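Local coordinates for protein APL1 (Anopheles gambiae, PDB 3O6N) that probably forms a heterodimeric complex with the leucine-rich repeat protein LRIM1 that regulates complement-like immunity in the mosquito, at residues 358-361 with 362-366; 236-240 with 241-245; 261-265 with 266-270; 180-183 with 184-187; 55-58 with 59-62. All blocks are in the same frame, centred on the assembly; numbering follows the deposited sequence. Where two conformers were deposited one is given.

Interaction 1 of 5, residues 358-361 with 362-366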
loop_
_atom_site.group_PDB
_atom_site.type_symbol
_atom_site.label_atom_id
_atom_site.label_comp_id
_atom_site.label_asym_id
_atom_site.label_seq_id
_atom_site.Cartn_x
_atom_site.Cartn_y
_atom_site.Cartn_z
ATOM N N ALA A 358 -11.488 -28.016 -29.167
ATOM C CA ALA A 358 -11.867 -26.805 -29.888
ATOM C C ALA A 358 -10.978 -25.640 -29.469
ATOM O O ALA A 358 -10.498 -24.874 -30.307
ATOM C CB ALA A 358 -13.332 -26.470 -29.641
ATOM N N LEU A 359 -10.751 -25.516 -28.166
ATOM C CA LEU A 359 -9.962 -24.409 -27.633
ATOM C C LEU A 359 -8.594 -24.342 -28.295
ATOM O O LEU A 359 -8.177 -23.286 -28.773
ATOM C CB LEU A 359 -9.791 -24.554 -26.124
ATOM C CG LEU A 359 -9.063 -23.404 -25.422
ATOM C CD1 LEU A 359 -9.845 -22.105 -25.583
ATOM C CD2 LEU A 359 -8.848 -23.734 -23.956
ATOM N N PHE A 360 -7.910 -25.482 -28.336
ATOM C CA PHE A 360 -6.537 -25.539 -28.830
ATOM C C PHE A 360 -6.390 -25.390 -30.348
ATOM O O PHE A 360 -5.282 -25.425 -30.876
ATOM C CB PHE A 360 -5.826 -26.796 -28.318
ATOM C CG PHE A 360 -5.230 -26.627 -26.950
ATOM C CD1 PHE A 360 -3.868 -26.420 -26.794
ATOM C CD2 PHE A 360 -6.032 -26.648 -25.821
ATOM C CE1 PHE A 360 -3.316 -26.253 -25.536
ATOM C CE2 PHE A 360 -5.488 -26.482 -24.562
ATOM C CZ PHE A 360 -4.128 -26.284 -24.418
ATOM N N ARG A 361 -7.501 -25.205 -31.050
ATOM C CA ARG A 361 -7.421 -24.827 -32.456
ATOM C C ARG A 361 -6.940 -23.377 -32.574
ATOM O O ARG A 361 -6.402 -22.973 -33.608
ATOM C CB ARG A 361 -8.781 -24.987 -33.142
ATOM C CG ARG A 361 -9.287 -26.424 -33.195
ATOM C CD ARG A 361 -10.588 -26.510 -33.985
ATOM N NE ARG A 361 -10.376 -26.233 -35.404
ATOM C CZ ARG A 361 -11.347 -25.935 -36.263
ATOM N NH1 ARG A 361 -12.603 -25.862 -35.847
ATOM N NH2 ARG A 361 -11.060 -25.702 -37.535
ATOM N N ASN A 362 -7.127 -22.606 -31.505
ATOM C CA ASN A 362 -6.828 -21.170 -31.524
ATOM C C ASN A 362 -5.788 -20.695 -30.513
ATOM O O ASN A 362 -5.380 -19.534 -30.539
ATOM C CB ASN A 362 -8.111 -20.357 -31.342
ATOM C CG ASN A 362 -9.083 -20.553 -32.481
ATOM O OD1 ASN A 362 -8.686 -20.615 -33.646
ATOM N ND2 ASN A 362 -10.362 -20.661 -32.154
ATOM N N VAL A 363 -5.375 -21.576 -29.612
ATOM C CA VAL A 363 -4.354 -21.218 -28.630
ATOM C C VAL A 363 -3.541 -22.462 -28.287
ATOM O O VAL A 363 -4.028 -23.584 -28.417
ATOM C CB VAL A 363 -4.983 -20.606 -27.357
ATOM C CG1 VAL A 363 -5.622 -21.682 -26.498
ATOM C CG2 VAL A 363 -3.942 -19.812 -26.556
ATOM N N ALA A 364 -2.296 -22.259 -27.870
ATOM C CA ALA A 364 -1.421 -23.374 -27.527
ATOM C C ALA A 364 -0.332 -22.929 -26.563
ATOM O O ALA A 364 -0.397 -21.837 -25.998
ATOM C CB ALA A 364 -0.810 -23.977 -28.785
ATOM N N ARG A 365 0.665 -23.784 -26.371
ATOM C CA ARG A 365 1.794 -23.447 -25.519
ATOM C C ARG A 365 2.897 -22.814 -26.355
ATOM O O ARG A 365 3.086 -23.179 -27.512
ATOM C CB ARG A 365 2.287 -24.689 -24.775
ATOM C CG ARG A 365 1.218 -25.254 -23.856
ATOM C CD ARG A 365 1.692 -26.416 -23.007
ATOM N NE ARG A 365 0.685 -26.723 -21.995
ATOM C CZ ARG A 365 -0.438 -27.392 -22.237
ATOM N NH1 ARG A 365 -0.694 -27.841 -23.461
ATOM N NH2 ARG A 365 -1.304 -27.613 -21.255
ATOM N N PRO A 366 3.650 -21.875 -25.762
ATOM C CA PRO A 366 3.625 -21.547 -24.334
ATOM C C PRO A 366 2.664 -20.427 -23.909
ATOM O O PRO A 366 2.754 -19.995 -22.762
ATOM C CB PRO A 366 5.068 -21.104 -24.074
ATOM C CG PRO A 366 5.461 -20.435 -25.355
ATOM C CD PRO A 366 4.754 -21.193 -26.463
HETATM O O HOH W 1 -10.255 -21.359 -29.385
#
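Phe360 and Arg365 meet with their flat groups only 22° apart, the guanidinium NH1 lying 3.7 Å from Phe360 CE1 at an oblique approach to the ring. The Arg365 chain runs extended from CG to NE, which carries NH1 as far as that ring. Between them the backbone passes the same ring: the carbonyl O of Val363 is 3.3 Å from Phe360 CD1 and also receives a CA-H...O contact from Phe360 CA. On the buried side, Leu359 and Val363 stand side by side and point the same way, with Leu359 CG 4.0 Å from Val363 CG1. This is the exit of helix 353-359, in the C-terminal, disulfide-bonded region that follows the last strands of the leucine-rich repeat solenoid. Here Leu359 O accepts a bond from Asn362 N at 3.0 Å and a weak one from Val363 N, while a water joins it to Asn362 ND2. His383 stacks on Phe360 and supplies its carbonyl O to Arg365 NH1; Asp370 O takes Arg365 NH2.

Interaction 2 of 5, residues 236-240 with 241-245. With NAG (2-acetamido-2-deoxy-beta-D-glucopyranose), chain C.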
loop_
_atom_site.group_PDB
_atom_site.type_symbol
_atom_site.label_atom_id
_atom_site.label_comp_id
_atom_site.label_asym_id
_atom_site.label_seq_id
_atom_site.Cartn_x
_atom_site.Cartn_y
_atom_site.Cartn_z
ATOM N N ASN A 236 -8.797 -8.901 2.494
ATOM C CA ASN A 236 -9.766 -8.229 3.344
ATOM C C ASN A 236 -11.014 -9.094 3.478
ATOM O O ASN A 236 -10.948 -10.307 3.269
ATOM C CB ASN A 236 -10.079 -6.826 2.819
ATOM C CG ASN A 236 -9.027 -5.806 3.247
ATOM O OD1 ASN A 236 -8.898 -5.512 4.427
ATOM N ND2 ASN A 236 -8.267 -5.277 2.290
ATOM N N ASN A 237 -12.144 -8.489 3.827
ATOM C CA ASN A 237 -13.378 -9.251 4.010
ATOM C C ASN A 237 -14.535 -8.700 3.189
ATOM O O ASN A 237 -15.676 -8.669 3.654
ATOM C CB ASN A 237 -13.754 -9.311 5.497
ATOM C CG ASN A 237 -12.694 -10.013 6.340
ATOM O OD1 ASN A 237 -11.680 -9.416 6.705
ATOM N ND2 ASN A 237 -12.927 -11.285 6.651
ATOM N N LEU A 238 -14.240 -8.279 1.962
ATOM C CA LEU A 238 -15.251 -7.674 1.096
ATOM C C LEU A 238 -16.234 -8.708 0.557
ATOM O O LEU A 238 -15.845 -9.803 0.167
ATOM C CB LEU A 238 -14.584 -6.932 -0.064
ATOM C CG LEU A 238 -13.748 -5.720 0.364
ATOM C CD1 LEU A 238 -12.904 -5.213 -0.796
ATOM C CD2 LEU A 238 -14.657 -4.631 0.907
ATOM N N THR A 239 -17.512 -8.348 0.549
ATOM C CA THR A 239 -18.557 -9.243 0.064
ATOM C C THR A 239 -19.332 -8.647 -1.104
ATOM O O THR A 239 -20.174 -9.319 -1.701
ATOM C CB THR A 239 -19.558 -9.589 1.174
ATOM O OG1 THR A 239 -20.151 -8.380 1.667
ATOM C CG2 THR A 239 -18.856 -10.322 2.311
ATOM N N ASP A 240 -19.059 -7.386 -1.425
ATOM C CA ASP A 240 -19.716 -6.749 -2.563
ATOM C C ASP A 240 -18.755 -5.850 -3.334
ATOM O O ASP A 240 -17.643 -5.579 -2.876
ATOM C CB ASP A 240 -20.953 -5.962 -2.111
ATOM C CG ASP A 240 -20.607 -4.604 -1.538
ATOM O OD1 ASP A 240 -19.585 -4.490 -0.825
ATOM O OD2 ASP A 240 -21.357 -3.643 -1.811
ATOM N N THR A 241 -19.191 -5.386 -4.501
ATOM C CA THR A 241 -18.337 -4.586 -5.375
ATOM C C THR A 241 -19.045 -3.355 -5.941
ATOM O O THR A 241 -18.474 -2.636 -6.756
ATOM C CB THR A 241 -17.828 -5.414 -6.565
ATOM O OG1 THR A 241 -18.936 -6.071 -7.192
ATOM C CG2 THR A 241 -16.815 -6.461 -6.107
ATOM N N ALA A 242 -20.284 -3.119 -5.517
ATOM C CA ALA A 242 -21.085 -2.019 -6.062
ATOM C C ALA A 242 -20.385 -0.663 -5.961
ATOM O O ALA A 242 -20.504 0.177 -6.855
ATOM C CB ALA A 242 -22.449 -1.968 -5.384
ATOM N N TRP A 243 -19.656 -0.461 -4.869
ATOM C CA TRP A 243 -18.936 0.786 -4.624
ATOM C C TRP A 243 -17.920 1.124 -5.721
ATOM O O TRP A 243 -17.475 2.259 -5.829
ATOM C CB TRP A 243 -18.240 0.719 -3.262
ATOM C CG TRP A 243 -17.537 -0.579 -3.057
ATOM C CD1 TRP A 243 -18.045 -1.704 -2.478
ATOM C CD2 TRP A 243 -16.203 -0.899 -3.455
ATOM N NE1 TRP A 243 -17.107 -2.705 -2.484
ATOM C CE2 TRP A 243 -15.965 -2.237 -3.082
ATOM C CE3 TRP A 243 -15.182 -0.184 -4.089
ATOM C CZ2 TRP A 243 -14.749 -2.873 -3.314
ATOM C CZ3 TRP A 243 -13.976 -0.820 -4.326
ATOM C CH2 TRP A 243 -13.771 -2.151 -3.941
ATOM N N LEU A 244 -17.552 0.142 -6.538
ATOM C CA LEU A 244 -16.613 0.386 -7.634
ATOM C C LEU A 244 -17.125 1.415 -8.648
ATOM O O LEU A 244 -16.342 2.009 -9.393
ATOM C CB LEU A 244 -16.262 -0.930 -8.342
ATOM C CG LEU A 244 -15.219 -1.799 -7.638
ATOM C CD1 LEU A 244 -15.133 -3.181 -8.279
ATOM C CD2 LEU A 244 -13.857 -1.119 -7.642
ATOM N N LEU A 245 -18.438 1.621 -8.668
ATOM C CA LEU A 245 -19.054 2.567 -9.590
ATOM C C LEU A 245 -18.558 3.985 -9.329
ATOM O O LEU A 245 -18.652 4.857 -10.192
ATOM C CB LEU A 245 -20.577 2.527 -9.447
ATOM C CG LEU A 245 -21.379 3.093 -10.619
ATOM C CD1 LEU A 245 -21.223 2.193 -11.838
ATOM C CD2 LEU A 245 -22.843 3.240 -10.246
HETATM C C1 NAG C . -11.872 -11.785 7.497
HETATM C C2 NAG C . -12.606 -12.362 8.706
HETATM C C3 NAG C . -11.754 -13.297 9.562
HETATM C C4 NAG C . -10.866 -14.202 8.722
HETATM C C5 NAG C . -10.135 -13.383 7.669
HETATM C C6 NAG C . -9.225 -14.261 6.817
HETATM C C7 NAG C . -14.359 -11.101 9.819
HETATM C C8 NAG C . -14.670 -10.190 10.972
HETATM N N2 NAG C . -13.071 -11.269 9.535
HETATM O O3 NAG C . -12.600 -14.097 10.360
HETATM O O4 NAG C . -9.933 -14.847 9.560
HETATM O O5 NAG C . -11.082 -12.750 6.836
HETATM O O6 NAG C . -10.001 -15.160 6.054
HETATM O O7 NAG C . -15.261 -11.653 9.190
#
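Trp243 turns its indole back over the chain that leads into it, and the ring N-H of NE1 reaches Asp240 O at 2.9 Å. The bond is bent, 137° at the hydrogen, and the acceptor is tilted out of the indole plane, while the donor lies well above the plane of the Asp240 carbonyl. A chi1 of 45° sets Trp243 CG between its own backbone N and carbonyl carbon, and this brings the indole back toward Asp240. The tight part is the inner one. Leu238 CD1 touches Trp243 CZ2 at 3.9 Å, the two side chains crossing at about a right angle, and Thr241 CA and Leu244 CG lie over one face of the indole. Within the leucine-rich repeat solenoid this is the loop between strands 230-232 and 252-254, entering a 3-10 segment that begins at 242; Val220 of strand 219-221 packs against both Leu238 and Trp243 from the preceding coil. The outer part is looser. The exposed Asp240 carboxylate brings OD1 to the edge of the indole, with the two planes 62° apart, and OD2 lies 4.1 Å from Ala242 CB. Farther along, Asn237, itself buried, takes no part in this packing: its ND2 is bonded covalently to C1 of an N-acetylglucosamine at 1.4 Å, and the same nitrogen hydrogen-bonds to Glu259.

Interaction 3 of 5, residues 261-265 with 266-270; sequences EKIMY and HPFVK
Tyr265 and His266, neighbours in sequence, bring their rings together at a slant where the short, weakly bonded strand 262-264 of a leucine-rich repeat gives way to a 3-10 turn. The ring centroids are 4.0 Å apart and the planes are inclined by 31°, an oblique pairing in which His266 ND1 sits over the centre of the tyrosine ring. A chi1 of 61° sets Tyr265 CG between its backbone N and carbonyl carbon, which brings the ring against the imidazole. Val269 CG1 comes to the edge of the tyrosine ring, 4.1 Å from CD1, and Met264 CB to the edge of the imidazole. On the buried side Ile263 CG2 packs against Phe268 CE2 at 4.1 Å. The turn itself is fixed by Phe268 N, which donates to Tyr265 O at 2.9 Å. Farther out, Ile263 pairs through its backbone with Ala286 and Asn288 along strand 286-288 of the next coil, and its side chain also meets Leu287. Back at the turn, Met264 O lies in the plane of the Phe268 ring, 3.4 Å from CD2.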
loop_
_atom_site.group_PDB
_atom_site.type_symbol
_atom_site.label_atom_id
_atom_site.label_comp_id
_atom_site.label_asym_id
_atom_site.label_seq_id
_atom_site.Cartn_x
_atom_site.Cartn_y
_atom_site.Cartn_z
ATOM N N GLU A 261 -18.612 -13.590 -3.985
ATOM C CA GLU A 261 -19.254 -14.807 -4.467
ATOM C C GLU A 261 -19.684 -14.696 -5.921
ATOM O O GLU A 261 -19.934 -15.705 -6.579
ATOM C CB GLU A 261 -20.445 -15.171 -3.583
ATOM C CG GLU A 261 -20.045 -15.500 -2.156
ATOM C CD GLU A 261 -21.233 -15.827 -1.280
ATOM O OE1 GLU A 261 -22.367 -15.861 -1.803
ATOM O OE2 GLU A 261 -21.031 -16.052 -0.068
ATOM N N LYS A 262 -19.781 -13.470 -6.420
ATOM C CA LYS A 262 -20.054 -13.266 -7.834
ATOM C C LYS A 262 -19.468 -11.958 -8.347
ATOM O O LYS A 262 -19.274 -11.009 -7.590
ATOM C CB LYS A 262 -21.557 -13.335 -8.121
ATOM C CG LYS A 262 -22.381 -12.262 -7.439
ATOM C CD LYS A 262 -23.865 -12.499 -7.674
ATOM C CE LYS A 262 -24.717 -11.487 -6.925
ATOM N NZ LYS A 262 -26.169 -11.819 -7.009
ATOM N N ILE A 263 -19.171 -11.936 -9.641
ATOM C CA ILE A 263 -18.725 -10.730 -10.320
ATOM C C ILE A 263 -19.659 -10.452 -11.495
ATOM O O ILE A 263 -19.794 -11.278 -12.400
ATOM C CB ILE A 263 -17.276 -10.862 -10.831
ATOM C CG1 ILE A 263 -16.285 -10.862 -9.660
ATOM C CG2 ILE A 263 -16.946 -9.729 -11.798
ATOM C CD1 ILE A 263 -16.204 -9.523 -8.920
ATOM N N MET A 264 -20.318 -9.299 -11.457
ATOM C CA MET A 264 -21.214 -8.873 -12.528
ATOM C C MET A 264 -20.641 -7.639 -13.207
ATOM O O MET A 264 -19.782 -6.963 -12.651
ATOM C CB MET A 264 -22.603 -8.542 -11.975
ATOM C CG MET A 264 -23.386 -9.741 -11.471
ATOM S SD MET A 264 -23.991 -10.796 -12.804
ATOM C CE MET A 264 -24.821 -12.077 -11.865
ATOM N N TYR A 265 -21.135 -7.330 -14.401
ATOM C CA TYR A 265 -20.600 -6.211 -15.164
ATOM C C TYR A 265 -21.077 -4.857 -14.629
ATOM O O TYR A 265 -20.448 -3.828 -14.871
ATOM C CB TYR A 265 -20.981 -6.356 -16.637
ATOM C CG TYR A 265 -22.475 -6.371 -16.879
ATOM C CD1 TYR A 265 -23.197 -5.186 -16.970
ATOM C CD2 TYR A 265 -23.164 -7.570 -17.018
ATOM C CE1 TYR A 265 -24.564 -5.198 -17.193
ATOM C CE2 TYR A 265 -24.530 -7.589 -17.242
ATOM C CZ TYR A 265 -25.222 -6.404 -17.326
ATOM O OH TYR A 265 -26.578 -6.432 -17.548
ATOM N N HIS A 266 -22.180 -4.860 -13.891
ATOM C CA HIS A 266 -22.817 -3.607 -13.474
ATOM C C HIS A 266 -21.883 -2.590 -12.806
ATOM O O HIS A 266 -21.871 -1.426 -13.193
ATOM C CB HIS A 266 -24.044 -3.882 -12.601
ATOM C CG HIS A 266 -25.121 -4.642 -13.308
ATOM N ND1 HIS A 266 -25.272 -6.007 -13.187
ATOM C CD2 HIS A 266 -26.086 -4.232 -14.164
ATOM C CE1 HIS A 266 -26.293 -6.401 -13.928
ATOM N NE2 HIS A 266 -26.803 -5.344 -14.531
ATOM N N PRO A 267 -21.094 -3.025 -11.811
ATOM C CA PRO A 267 -20.233 -2.079 -11.091
ATOM C C PRO A 267 -19.114 -1.489 -11.950
ATOM O O PRO A 267 -18.486 -0.519 -11.529
ATOM C CB PRO A 267 -19.625 -2.938 -9.977
ATOM C CG PRO A 267 -20.542 -4.102 -9.836
ATOM C CD PRO A 267 -21.045 -4.372 -11.217
ATOM N N PHE A 268 -18.871 -2.064 -13.127
ATOM C CA PHE A 268 -17.740 -1.666 -13.961
ATOM C C PHE A 268 -18.127 -0.812 -15.171
ATOM O O PHE A 268 -17.259 -0.400 -15.936
ATOM C CB PHE A 268 -16.978 -2.915 -14.444
ATOM C CG PHE A 268 -16.450 -3.776 -13.326
ATOM C CD1 PHE A 268 -15.207 -3.524 -12.768
ATOM C CD2 PHE A 268 -17.200 -4.828 -12.826
ATOM C CE1 PHE A 268 -14.719 -4.307 -11.737
ATOM C CE2 PHE A 268 -16.717 -5.618 -11.793
ATOM C CZ PHE A 268 -15.473 -5.353 -11.248
ATOM N N VAL A 269 -19.418 -0.542 -15.342
ATOM C CA VAL A 269 -19.890 0.124 -16.554
ATOM C C VAL A 269 -19.358 1.547 -16.721
ATOM O O VAL A 269 -19.381 2.099 -17.824
ATOM C CB VAL A 269 -21.437 0.160 -16.639
ATOM C CG1 VAL A 269 -22.006 -1.252 -16.623
ATOM C CG2 VAL A 269 -22.014 0.995 -15.508
ATOM N N LYS A 270 -18.890 2.143 -15.630
ATOM C CA LYS A 270 -18.385 3.512 -15.675
ATOM C C LYS A 270 -16.867 3.554 -15.784
ATOM O O LYS A 270 -16.271 4.632 -15.825
ATOM C CB LYS A 270 -18.833 4.303 -14.442
ATOM C CG LYS A 270 -20.338 4.415 -14.283
ATOM C CD LYS A 270 -20.991 4.952 -15.539
ATOM C CE LYS A 270 -22.499 5.067 -15.366
ATOM N NZ LYS A 270 -23.215 5.159 -16.673
#

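Interaction 4 of 5, residues 180-183 with 184-187; sequences VDLS and LIPS
A chi1 of -166° turns Asp181 CG away from its backbone N and swings the carboxylate alongside the turn that follows, where Leu184, at chi1 -60°, lays its branch across it at about a right angle. Leu184 CG lies 3.8 Å from Asp181 OD2, and Leu184 CD1 is the same distance from Asp181 CB. The arrangement is an Asx turn leading into a 3-10 turn, on the stretch between strands 169-171 and 190-192 of the leucine-rich repeat solenoid. Asp181 OD1 takes two donors from the same face of the carboxylate: Ser183 OG at 2.6 Å on the syn side and Ser183 N at 3.0 Å on the anti side. Two bonds from one residue should hold the carboxylate's rotation. The backbone then closes in steps of three residues, Leu184 N donating to Asp181 O at 3.2 Å and Ile185 N to Leu182 O at 3.0 Å. Leu182 and Ile185 belong to the inner side, where both pack on Leu170 of strand 169-171; Asp181 and Ser183 touch Ala202 of strand 200-202 in the next coil, and Leu184 is exposed. Between the two inner residues, Leu182 CD2 and Ile185 CD1 are 4.2 Å apart.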
loop_
_atom_site.group_PDB
_atom_site.type_symbol
_atom_site.label_atom_id
_atom_site.label_comp_id
_atom_site.label_asym_id
_atom_site.label_seq_id
_atom_site.Cartn_x
_atom_site.Cartn_y
_atom_site.Cartn_z
ATOM N N VAL A 180 -8.653 4.724 11.453
ATOM C CA VAL A 180 -8.056 5.919 10.855
ATOM C C VAL A 180 -8.977 6.401 9.737
ATOM O O VAL A 180 -9.239 5.673 8.777
ATOM C CB VAL A 180 -6.627 5.692 10.316
ATOM C CG1 VAL A 180 -6.573 4.486 9.379
ATOM C CG2 VAL A 180 -6.132 6.946 9.606
ATOM N N ASP A 181 -9.494 7.619 9.876
ATOM C CA ASP A 181 -10.455 8.139 8.911
ATOM C C ASP A 181 -9.775 8.994 7.847
ATOM O O ASP A 181 -9.524 10.180 8.052
ATOM C CB ASP A 181 -11.542 8.952 9.620
ATOM C CG ASP A 181 -12.738 9.222 8.728
ATOM O OD1 ASP A 181 -12.612 9.065 7.495
ATOM O OD2 ASP A 181 -13.798 9.599 9.261
ATOM N N LEU A 182 -9.491 8.381 6.703
ATOM C CA LEU A 182 -8.805 9.062 5.616
ATOM C C LEU A 182 -9.694 10.092 4.934
ATOM O O LEU A 182 -9.194 10.960 4.214
ATOM C CB LEU A 182 -8.314 8.048 4.580
ATOM C CG LEU A 182 -7.330 6.989 5.077
ATOM C CD1 LEU A 182 -7.081 5.942 3.994
ATOM C CD2 LEU A 182 -6.022 7.618 5.536
ATOM N N SER A 183 -11.003 9.992 5.153
ATOM C CA SER A 183 -11.942 10.942 4.565
ATOM C C SER A 183 -11.693 12.333 5.137
ATOM O O SER A 183 -12.057 13.346 4.536
ATOM C CB SER A 183 -13.396 10.509 4.802
ATOM O OG SER A 183 -13.855 10.872 6.096
ATOM N N LEU A 184 -11.050 12.378 6.298
ATOM C CA LEU A 184 -10.760 13.653 6.949
ATOM C C LEU A 184 -9.478 14.301 6.426
ATOM O O LEU A 184 -9.032 15.320 6.956
ATOM C CB LEU A 184 -10.681 13.475 8.467
ATOM C CG LEU A 184 -11.974 12.950 9.103
ATOM C CD1 LEU A 184 -11.777 12.655 10.584
ATOM C CD2 LEU A 184 -13.126 13.928 8.887
ATOM N N ILE A 185 -8.897 13.715 5.384
ATOM C CA ILE A 185 -7.688 14.261 4.779
ATOM C C ILE A 185 -7.859 14.387 3.270
ATOM O O ILE A 185 -7.235 13.647 2.502
ATOM C CB ILE A 185 -6.461 13.368 5.075
ATOM C CG1 ILE A 185 -6.507 12.853 6.516
ATOM C CG2 ILE A 185 -5.172 14.132 4.816
ATOM C CD1 ILE A 185 -5.606 11.658 6.761
ATOM N N PRO A 186 -8.712 15.328 2.836
ATOM C CA PRO A 186 -9.085 15.490 1.425
ATOM C C PRO A 186 -7.914 15.809 0.499
ATOM O O PRO A 186 -8.029 15.625 -0.715
ATOM C CB PRO A 186 -10.080 16.659 1.455
ATOM C CG PRO A 186 -9.783 17.381 2.725
ATOM C CD PRO A 186 -9.383 16.316 3.696
ATOM N N SER A 187 -6.797 16.260 1.058
ATOM C CA SER A 187 -5.625 16.582 0.248
ATOM C C SER A 187 -4.822 15.356 -0.192
ATOM O O SER A 187 -3.916 15.470 -1.020
ATOM C CB SER A 187 -4.707 17.537 1.012
ATOM O OG SER A 187 -4.314 16.963 2.245
#

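Interaction 5 of 5, residues 55-58 with 59-62; sequences STMR and KLPA
Met57 carries the apolar contact, touching Leu60 with its methyl and Pro61 with its sulfur. Its chain is bent at chi3 (-69°), which turns CE aside from the line of the side chain and sets it 3.6 Å from Leu60 CD1; the two side chains cross at a slant. The Met57 and Pro61 side chains cross at about a right angle, with Met57 SD 3.9 Å from Pro61 CD. Both Met57 and Pro61 also rest on Phe37 and Ile28, while Leu60 reaches Leu76, so the cluster joins neighbouring coils near the N-terminal end of the leucine-rich repeat solenoid. Backbone hydrogen bonding runs to those coils, Thr56 and Arg58 pairing with Ile28, Met57 with Leu79 and Arg58 with Glu82. Among the polar side chains, Thr56 OG1 bonds to His27, Arg58 NH1 to Gln80 OE1, and Lys59 NZ forms long, weak ion pairs with Asp85 and Glu83. The chain turns at Arg58 between strands 56-57 and 59-60. With thioether, methyl and ring carbon as its touching groups, the contact between the segments rests on dispersion and shape, while directional bonds tie this bend to the coils beside it.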
loop_
_atom_site.group_PDB
_atom_site.type_symbol
_atom_site.label_atom_id
_atom_site.label_comp_id
_atom_site.label_asym_id
_atom_site.label_seq_id
_atom_site.Cartn_x
_atom_site.Cartn_y
_atom_site.Cartn_z
ATOM N N SER A 55 27.413 5.986 13.889
ATOM C CA SER A 55 27.061 6.647 15.142
ATOM C C SER A 55 25.882 5.987 15.850
ATOM O O SER A 55 25.054 5.321 15.222
ATOM C CB SER A 55 26.743 8.122 14.894
ATOM O OG SER A 55 27.853 8.802 14.335
ATOM N N THR A 56 25.822 6.182 17.163
ATOM C CA THR A 56 24.686 5.761 17.972
ATOM C C THR A 56 24.334 6.849 18.987
ATOM O O THR A 56 25.211 7.399 19.656
ATOM C CB THR A 56 24.970 4.448 18.726
ATOM O OG1 THR A 56 25.998 4.662 19.700
ATOM C CG2 THR A 56 25.414 3.358 17.762
ATOM N N MET A 57 23.049 7.166 19.083
ATOM C CA MET A 57 22.562 8.104 20.085
ATOM C C MET A 57 21.304 7.533 20.717
ATOM O O MET A 57 20.196 7.789 20.248
ATOM C CB MET A 57 22.261 9.468 19.460
ATOM C CG MET A 57 23.487 10.214 18.951
ATOM S SD MET A 57 23.128 11.946 18.598
ATOM C CE MET A 57 22.065 11.806 17.166
ATOM N N ARG A 58 21.478 6.756 21.779
ATOM C CA ARG A 58 20.351 6.055 22.388
ATOM C C ARG A 58 19.328 7.033 22.967
ATOM O O ARG A 58 18.136 6.731 23.046
ATOM C CB ARG A 58 20.846 5.035 23.416
ATOM C CG ARG A 58 21.950 4.144 22.847
ATOM C CD ARG A 58 22.057 2.790 23.531
ATOM N NE ARG A 58 23.232 2.050 23.066
ATOM C CZ ARG A 58 23.251 1.245 22.004
ATOM N NH1 ARG A 58 22.156 1.060 21.278
ATOM N NH2 ARG A 58 24.372 0.622 21.664
ATOM N N LYS A 59 19.802 8.212 23.357
ATOM C CA LYS A 59 18.911 9.327 23.657
ATOM C C LYS A 59 19.339 10.526 22.821
ATOM O O LYS A 59 20.507 10.907 22.830
ATOM C CB LYS A 59 18.940 9.677 25.148
ATOM C CG LYS A 59 18.136 10.921 25.495
ATOM C CD LYS A 59 18.039 11.136 27.001
ATOM C CE LYS A 59 17.183 12.357 27.321
ATOM N NZ LYS A 59 16.937 12.511 28.782
ATOM N N LEU A 60 18.398 11.105 22.085
ATOM C CA LEU A 60 18.687 12.290 21.286
ATOM C C LEU A 60 18.781 13.517 22.192
ATOM O O LEU A 60 17.797 13.897 22.824
ATOM C CB LEU A 60 17.598 12.498 20.233
ATOM C CG LEU A 60 17.828 13.647 19.248
ATOM C CD1 LEU A 60 19.016 13.349 18.333
ATOM C CD2 LEU A 60 16.573 13.910 18.438
ATOM N N PRO A 61 19.969 14.141 22.257
ATOM C CA PRO A 61 20.221 15.259 23.176
ATOM C C PRO A 61 19.801 16.610 22.608
ATOM O O PRO A 61 19.801 16.797 21.395
ATOM C CB PRO A 61 21.743 15.227 23.338
ATOM C CG PRO A 61 22.234 14.728 22.009
ATOM C CD PRO A 61 21.176 13.764 21.498
ATOM N N ALA A 62 19.459 17.544 23.490
ATOM C CA ALA A 62 19.137 18.905 23.081
ATOM C C ALA A 62 20.368 19.625 22.528
ATOM O O ALA A 62 20.250 20.580 21.760
ATOM C CB ALA A 62 18.553 19.684 24.252
#

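How the interactions relate
All five are local contacts, four within the curved solenoid and interaction 1 in the region that follows its last strands; the centre of interaction 5, near the N-terminal end, is about 65 Å from that of interaction 1. Interactions 2 and 3 are the pair that touch: they lie on neighbouring coils of the repeats, where Leu244 CD1 packs on Phe268 CE1 at 3.7 Å and Thr241 O on Pro267 CB. Interaction 2 is the most buried, whereas 1, 3, 4 and 5 mix covered and more open residues. Chemistry differs too: a ring N-H to a carbonyl in 2, an aromatic pair in 3, a carboxylate gripping a turn in 4, apolar side-chain contact in 5, a ring beside a guanidinium in 1.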